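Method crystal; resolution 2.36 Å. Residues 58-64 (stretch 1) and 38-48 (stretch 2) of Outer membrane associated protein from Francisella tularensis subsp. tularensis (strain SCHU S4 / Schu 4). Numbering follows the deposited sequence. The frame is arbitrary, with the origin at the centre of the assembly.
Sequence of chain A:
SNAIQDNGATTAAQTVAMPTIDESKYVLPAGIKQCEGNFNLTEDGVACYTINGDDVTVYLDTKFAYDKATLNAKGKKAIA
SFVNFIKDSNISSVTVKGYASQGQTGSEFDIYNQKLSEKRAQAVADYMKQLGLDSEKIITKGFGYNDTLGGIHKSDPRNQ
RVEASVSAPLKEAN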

# COMPACT_ATOMS: atom_id res chain seq x y z
N VAL A 58 1.31 -6.98 -6.69
CA VAL A 58 1.42 -6.91 -5.24
C VAL A 58 0.70 -5.65 -4.78
O VAL A 58 0.87 -4.58 -5.37
CB VAL A 58 2.89 -6.91 -4.78
CG1 VAL A 58 2.97 -6.81 -3.27
CG2 VAL A 58 3.59 -8.18 -5.23
N TYR A 59 -0.13 -5.80 -3.76
CA TYR A 59 -0.83 -4.68 -3.16
C TYR A 59 -0.27 -4.39 -1.78
O TYR A 59 0.24 -5.29 -1.11
CB TYR A 59 -2.32 -4.97 -3.03
CG TYR A 59 -2.98 -5.22 -4.34
CD1 TYR A 59 -2.96 -6.48 -4.92
CD2 TYR A 59 -3.62 -4.19 -5.01
CE1 TYR A 59 -3.57 -6.70 -6.13
CE2 TYR A 59 -4.22 -4.40 -6.22
CZ TYR A 59 -4.20 -5.66 -6.78
OH TYR A 59 -4.81 -5.86 -7.99
N LEU A 60 -0.37 -3.13 -1.38
CA LEU A 60 0.01 -2.68 -0.05
C LEU A 60 -1.13 -1.87 0.53
O LEU A 60 -1.59 -0.90 -0.08
CB LEU A 60 1.28 -1.83 -0.12
CG LEU A 60 1.74 -1.15 1.16
CD1 LEU A 60 2.63 -2.09 1.92
CD2 LEU A 60 2.46 0.15 0.83
N ASP A 61 -1.61 -2.28 1.71
CA ASP A 61 -2.64 -1.54 2.44
C ASP A 61 -2.12 -1.36 3.86
O ASP A 61 -2.28 -2.24 4.71
CB ASP A 61 -3.99 -2.26 2.39
CG ASP A 61 -5.11 -1.41 2.93
OD1 ASP A 61 -4.82 -0.36 3.53
OD2 ASP A 61 -6.30 -1.77 2.76
N THR A 62 -1.48 -0.22 4.10
CA THR A 62 -0.96 0.15 5.41
C THR A 62 -1.99 1.02 6.13
O THR A 62 -2.48 2.00 5.56
CB THR A 62 0.36 0.91 5.26
OG1 THR A 62 1.37 0.03 4.73
CG2 THR A 62 0.81 1.47 6.58
N LYS A 63 -2.31 0.66 7.36
CA LYS A 63 -3.33 1.33 8.15
C LYS A 63 -2.69 2.25 9.18
O LYS A 63 -1.54 2.07 9.57
CB LYS A 63 -4.23 0.32 8.85
CG LYS A 63 -4.82 -0.72 7.92
CD LYS A 63 -6.16 -0.29 7.39
CE LYS A 63 -6.40 -0.96 6.07
NZ LYS A 63 -7.76 -0.71 5.57
N PHE A 64 -3.47 3.24 9.62
CA PHE A 64 -3.02 4.25 10.57
C PHE A 64 -4.05 4.46 11.66
O PHE A 64 -5.26 4.41 11.42
CB PHE A 64 -2.78 5.61 9.87
CG PHE A 64 -1.61 5.64 8.94
CD1 PHE A 64 -1.75 5.21 7.63
CD2 PHE A 64 -0.38 6.13 9.36
CE1 PHE A 64 -0.68 5.27 6.75
CE2 PHE A 64 0.70 6.19 8.47
CZ PHE A 64 0.55 5.75 7.17
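Stretch 2, residues 38-48: NFNLTEDGVAC

Residues 46-48 of stretch 2 form a short strand antiparallel to strand 58-63, their N-to-C directions 171° apart and their axes approaching to 4.7 Å; the residues before it form loop or turn, of which Phe39 reaches Tyr59, Asn40 reaches Asp61, and Asn40 to Gly45, except Leu41, lie near Lys63. At the start, Val58, beta-branched and so suited to extended strand, makes a CA-H...O contact, Val58 CA to Cys48 O at 3.3 Å. Tyr59 pairs with Cys48 through two hydrogen bonds, Tyr59 N to Cys48 O at 2.7 Å and Cys48 N to Tyr59 O at 3.1 Å. Its broad ring meets Phe39 obliquely, centroids 5.4 Å apart and planes at 46°, with Tyr59 CB 3.8 Å from Phe39 CZ. Leu60 sits opposite Ala47 in a non-hydrogen-bonded pair, CA to CA 4.4 Å; on this face the small methyl Ala47 CB rests 4.3 Å from Leu60 CD1. Asp61 restores the hydrogen-bonded register with Val46: Asp61 N to Val46 O is 2.8 Å and nearly linear, Val46 N to Asp61 O 2.9 Å. Beyond the bridges, Thr62 CA comes within 4.3 Å of Gly45 CA, while the CA-to-CB bond of Thr62, also beta-branched, points away from stretch 2; Gly45, with no side chain, makes another CA-H...O contact, Gly45 CA to Asp61 O at 3.3 Å. The CA-to-CB bond of Lys63 points toward stretch 2, and its long chain carries NZ to Asn40 O, a 3.1 Å hydrogen bond; the same NZ forms a salt bridge with Asp61 OD2 at 3.3 Å, pairing the buried charges. Phe64 makes no contact with stretch 2.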

# COMPACT_ATOMS: atom_id res chain seq x y z
N ASN A 38 -11.59 -9.68 -0.20
CA ASN A 38 -11.74 -8.43 0.57
C ASN A 38 -10.56 -8.19 1.50
O ASN A 38 -10.72 -7.99 2.71
CB ASN A 38 -13.05 -8.43 1.35
CG ASN A 38 -14.13 -7.64 0.65
OD1 ASN A 38 -13.84 -6.83 -0.22
ND2 ASN A 38 -15.37 -7.88 1.04
N PHE A 39 -9.35 -8.22 0.93
CA PHE A 39 -8.15 -8.12 1.74
C PHE A 39 -7.97 -6.74 2.37
O PHE A 39 -7.20 -6.61 3.33
CB PHE A 39 -6.93 -8.47 0.89
CG PHE A 39 -6.58 -7.40 -0.10
CD1 PHE A 39 -5.72 -6.36 0.25
CD2 PHE A 39 -7.11 -7.43 -1.38
CE1 PHE A 39 -5.41 -5.37 -0.65
CE2 PHE A 39 -6.79 -6.45 -2.30
CZ PHE A 39 -5.94 -5.41 -1.93
N ASN A 40 -8.64 -5.72 1.85
CA ASN A 40 -8.51 -4.37 2.37
C ASN A 40 -9.43 -4.09 3.54
O ASN A 40 -9.30 -3.04 4.18
CB ASN A 40 -8.79 -3.35 1.26
CG ASN A 40 -10.07 -3.65 0.51
OD1 ASN A 40 -10.81 -4.59 0.86
ND2 ASN A 40 -10.35 -2.87 -0.53
N LEU A 41 -10.37 -5.00 3.82
CA LEU A 41 -11.22 -4.86 4.99
C LEU A 41 -10.57 -5.42 6.25
O LEU A 41 -11.25 -5.63 7.26
CB LEU A 41 -12.57 -5.52 4.73
CG LEU A 41 -13.64 -4.60 4.14
CD1 LEU A 41 -13.15 -3.82 2.91
CD2 LEU A 41 -14.90 -5.39 3.81
N THR A 42 -9.27 -5.68 6.20
CA THR A 42 -8.47 -5.94 7.40
C THR A 42 -8.11 -4.62 8.06
O THR A 42 -7.72 -3.66 7.39
CB THR A 42 -7.19 -6.68 7.03
OG1 THR A 42 -6.49 -5.92 6.04
CG2 THR A 42 -7.51 -8.06 6.48
N GLU A 43 -8.23 -4.56 9.39
CA GLU A 43 -7.76 -3.41 10.13
C GLU A 43 -6.29 -3.52 10.51
O GLU A 43 -5.84 -2.86 11.45
CB GLU A 43 -8.62 -3.18 11.38
CG GLU A 43 -8.66 -1.70 11.79
CD GLU A 43 -9.89 -1.35 12.60
OE1 GLU A 43 -9.74 -0.83 13.72
OE2 GLU A 43 -11.02 -1.59 12.11
N ASP A 44 -5.55 -4.37 9.80
CA ASP A 44 -4.12 -4.52 9.98
C ASP A 44 -3.42 -4.13 8.69
O ASP A 44 -4.02 -4.19 7.60
CB ASP A 44 -3.74 -5.97 10.36
CG ASP A 44 -4.30 -6.40 11.72
OD1 ASP A 44 -4.94 -5.56 12.40
OD2 ASP A 44 -4.09 -7.57 12.10
N GLY A 45 -2.17 -3.71 8.79
CA GLY A 45 -1.38 -3.48 7.59
C GLY A 45 -1.10 -4.79 6.86
O GLY A 45 -0.76 -5.80 7.48
N VAL A 46 -1.25 -4.77 5.53
CA VAL A 46 -1.04 -5.98 4.75
C VAL A 46 -0.40 -5.66 3.41
O VAL A 46 -0.57 -4.58 2.85
CB VAL A 46 -2.35 -6.77 4.52
CG1 VAL A 46 -3.13 -6.19 3.34
CG2 VAL A 46 -2.04 -8.26 4.31
N ALA A 47 0.36 -6.64 2.92
CA ALA A 47 0.84 -6.69 1.55
C ALA A 47 0.55 -8.08 1.02
O ALA A 47 0.92 -9.08 1.65
CB ALA A 47 2.34 -6.37 1.47
N CYS A 48 -0.14 -8.17 -0.12
CA CYS A 48 -0.49 -9.46 -0.68
C CYS A 48 -0.39 -9.41 -2.21
O CYS A 48 -0.21 -8.33 -2.80
CB CYS A 48 -1.88 -9.90 -0.19
SG CYS A 48 -3.27 -8.78 -0.56